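Local coordinates for tudor domain-containing protein 1 (Mus musculus, PDB 4B9W) that helps repress transposable elements in the germline during spermatogenesis through the piRNA pathway, interacting with arginine-methylated Piwi proteins, here through its third extended Tudor domain, at residues 34-39 / 127-132. Sequence-based numbering, arbitrary orientation.
Sequences CHFLKD and QGMQCW
Cys34 and Met129 form an antiparallel hydrogen-bonded pair, with Cys34 N donating to Met129 O at 3.1 Å and Met129 N to Cys34 O at 3.2 Å. Past this pair the backbones diverge: the short strand segments 34-36 and 129-132 run at 111° to each other, and water takes over the linkage. One water accepts from Phe36 N and lies within hydrogen-bonding distance of both Gln127 O and Gln127 OE1; a second lies between Phe36 O and Gln127 OE1. The pairing joins strand 31-36, which precedes helix 41-57, to strand 129-133, which returns after the five-stranded Tudor barrel. It is one link in a closed ring of strands 18-26, 31-36, 129-133, 171-178 and 160-168, consistent with the OB-fold barrel of the staphylococcal-nuclease-like part of an extended Tudor domain.

Apolar contacts gather around Phe36. Its CE1 approaches Met129 CB obliquely at 3.5 Å, and the two side chains cross at about a right angle. Met129 CG, anti to the carbonyl carbon and beside the backbone N (chi1 -64°), lies 3.8 Å from Phe36 CD1. Cys131 SG sits at the ring edge, 4.9 Å from the Phe36 ring centroid and 82° off the normal, a sulfur-aromatic contact; the same sulfur packs 3.9 Å from Cys34 SG. An alanine in place of Phe36 would probably open a gap beside Met129 CB and Cys131 SG, costing the sulfur its contact with this ring edge. On the Gln127 side, the His35 ring presents CD2 edge-on, in plane, to Gln127 O at 3.5 Å, while His35 NE2 is hydrogen-bonded to Asp102 O and Gln127 NE2 to Pro125 O.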
loop_
_atom_site.group_PDB
_atom_site.type_symbol
_atom_site.label_atom_id
_atom_site.label_comp_id
_atom_site.label_asym_id
_atom_site.label_seq_id
_atom_site.Cartn_x
_atom_site.Cartn_y
_atom_site.Cartn_z
ATOM N N CYS A 34 -5.408 -14.078 -7.647
ATOM C CA CYS A 34 -5.952 -15.184 -8.427
ATOM C C CYS A 34 -7.413 -15.409 -8.114
ATOM O O CYS A 34 -7.851 -15.226 -6.979
ATOM C CB CYS A 34 -5.206 -16.488 -8.125
ATOM S SG CYS A 34 -3.487 -16.577 -8.695
ATOM N N HIS A 35 -8.159 -15.806 -9.140
ATOM C CA HIS A 35 -9.394 -16.519 -8.947
ATOM C C HIS A 35 -9.076 -17.989 -8.837
ATOM O O HIS A 35 -8.432 -18.560 -9.727
ATOM C CB HIS A 35 -10.331 -16.293 -10.106
ATOM C CG HIS A 35 -10.829 -14.885 -10.217
ATOM N ND1 HIS A 35 -11.072 -14.292 -11.409
ATOM C CD2 HIS A 35 -11.125 -13.953 -9.243
ATOM C CE1 HIS A 35 -11.513 -13.044 -11.205
ATOM N NE2 HIS A 35 -11.540 -12.827 -9.871
ATOM N N PHE A 36 -9.508 -18.600 -7.731
ATOM C CA PHE A 36 -9.390 -20.036 -7.514
ATOM C C PHE A 36 -10.651 -20.743 -8.043
ATOM O O PHE A 36 -11.787 -20.423 -7.644
ATOM C CB PHE A 36 -9.102 -20.317 -6.038
ATOM C CG PHE A 36 -7.702 -19.926 -5.624
ATOM C CD1 PHE A 36 -7.339 -18.600 -5.507
ATOM C CD2 PHE A 36 -6.738 -20.892 -5.393
ATOM C CE1 PHE A 36 -6.059 -18.242 -5.121
ATOM C CE2 PHE A 36 -5.446 -20.551 -5.014
ATOM C CZ PHE A 36 -5.102 -19.226 -4.883
ATOM N N LEU A 37 -10.454 -21.644 -8.998
ATOM C CA LEU A 37 -11.568 -22.227 -9.738
ATOM C C LEU A 37 -12.070 -23.459 -9.011
ATOM O O LEU A 37 -11.792 -24.605 -9.402
ATOM C CB LEU A 37 -11.175 -22.553 -11.185
ATOM C CG LEU A 37 -10.471 -21.471 -12.009
ATOM C CD1 LEU A 37 -10.091 -22.023 -13.382
ATOM C CD2 LEU A 37 -11.309 -20.210 -12.145
ATOM N N LYS A 38 -12.770 -23.210 -7.912
ATOM C CA LYS A 38 -13.432 -24.261 -7.152
ATOM C C LYS A 38 -14.815 -23.774 -6.727
ATOM O O LYS A 38 -15.132 -22.586 -6.854
ATOM C CB LYS A 38 -12.593 -24.699 -5.944
ATOM C CG LYS A 38 -12.211 -23.619 -4.943
ATOM C CD LYS A 38 -11.579 -24.252 -3.702
ATOM C CE LYS A 38 -11.463 -23.250 -2.555
ATOM N NZ LYS A 38 -11.111 -23.897 -1.256
ATOM N N ASP A 39 -15.640 -24.703 -6.266
ATOM C CA ASP A 39 -16.966 -24.377 -5.742
ATOM C C ASP A 39 -17.808 -23.494 -6.676
ATOM O O ASP A 39 -18.592 -22.679 -6.194
ATOM C CB ASP A 39 -16.815 -23.687 -4.374
ATOM C CG ASP A 39 -16.053 -24.539 -3.372
ATOM O OD1 ASP A 39 -16.276 -25.770 -3.372
ATOM O OD2 ASP A 39 -15.234 -23.990 -2.592
ATOM N N GLN A 127 -13.252 -13.009 -3.743
ATOM C CA GLN A 127 -12.625 -13.940 -4.710
ATOM C C GLN A 127 -11.240 -13.530 -5.188
ATOM O O GLN A 127 -10.559 -14.336 -5.789
ATOM C CB GLN A 127 -13.511 -14.103 -5.941
ATOM C CG GLN A 127 -14.823 -14.811 -5.709
ATOM C CD GLN A 127 -14.666 -16.255 -5.282
ATOM O OE1 GLN A 127 -13.836 -16.984 -5.817
ATOM N NE2 GLN A 127 -15.483 -16.684 -4.311
ATOM N N GLY A 128 -10.836 -12.283 -4.957
ATOM C CA GLY A 128 -9.505 -11.827 -5.317
ATOM C C GLY A 128 -8.532 -12.178 -4.206
ATOM O O GLY A 128 -8.341 -11.411 -3.243
ATOM N N MET A 129 -7.925 -13.349 -4.335
ATOM C CA MET A 129 -7.073 -13.879 -3.286
ATOM C C MET A 129 -5.644 -13.442 -3.511
ATOM O O MET A 129 -5.068 -13.779 -4.558
ATOM C CB MET A 129 -7.154 -15.412 -3.311
ATOM C CG MET A 129 -8.546 -15.945 -2.999
ATOM S SD MET A 129 -9.131 -15.334 -1.394
ATOM C CE MET A 129 -7.693 -15.688 -0.359
ATOM N N GLN A 130 -5.064 -12.716 -2.555
ATOM C CA GLN A 130 -3.665 -12.287 -2.720
ATOM C C GLN A 130 -2.752 -13.495 -2.628
ATOM O O GLN A 130 -2.919 -14.301 -1.718
ATOM C CB GLN A 130 -3.244 -11.255 -1.659
ATOM C CG GLN A 130 -1.843 -10.717 -1.905
ATOM C CD GLN A 130 -1.418 -9.672 -0.886
ATOM O OE1 GLN A 130 -2.067 -9.488 0.146
ATOM N NE2 GLN A 130 -0.312 -8.998 -1.166
ATOM N N CYS A 131 -1.806 -13.611 -3.562
ATOM C CA CYS A 131 -0.855 -14.703 -3.598
ATOM C C CYS A 131 0.567 -14.186 -3.695
ATOM O O CYS A 131 0.778 -13.021 -3.927
ATOM C CB CYS A 131 -1.096 -15.617 -4.790
ATOM S SG CYS A 131 -2.759 -16.281 -4.884
ATOM N N TRP A 132 1.527 -15.073 -3.457
ATOM C CA TRP A 132 2.943 -14.833 -3.792
ATOM C C TRP A 132 3.533 -16.144 -4.141
ATOM O O TRP A 132 3.055 -17.143 -3.682
ATOM C CB TRP A 132 3.711 -14.200 -2.644
ATOM C CG TRP A 132 3.496 -14.835 -1.300
ATOM C CD1 TRP A 132 4.227 -15.867 -0.700
ATOM C CD2 TRP A 132 2.477 -14.464 -0.318
ATOM N NE1 TRP A 132 3.722 -16.147 0.551
ATOM C CE2 TRP A 132 2.669 -15.344 0.829
ATOM C CE3 TRP A 132 1.453 -13.512 -0.281
ATOM C CZ2 TRP A 132 1.860 -15.272 1.943
ATOM C CZ3 TRP A 132 0.645 -13.437 0.861
ATOM C CH2 TRP A 132 0.845 -14.301 1.945
HETATM O O HOH W 1 -12.940 -19.529 -5.199
HETATM O O HOH W 2 -11.012 -17.093 -5.977
#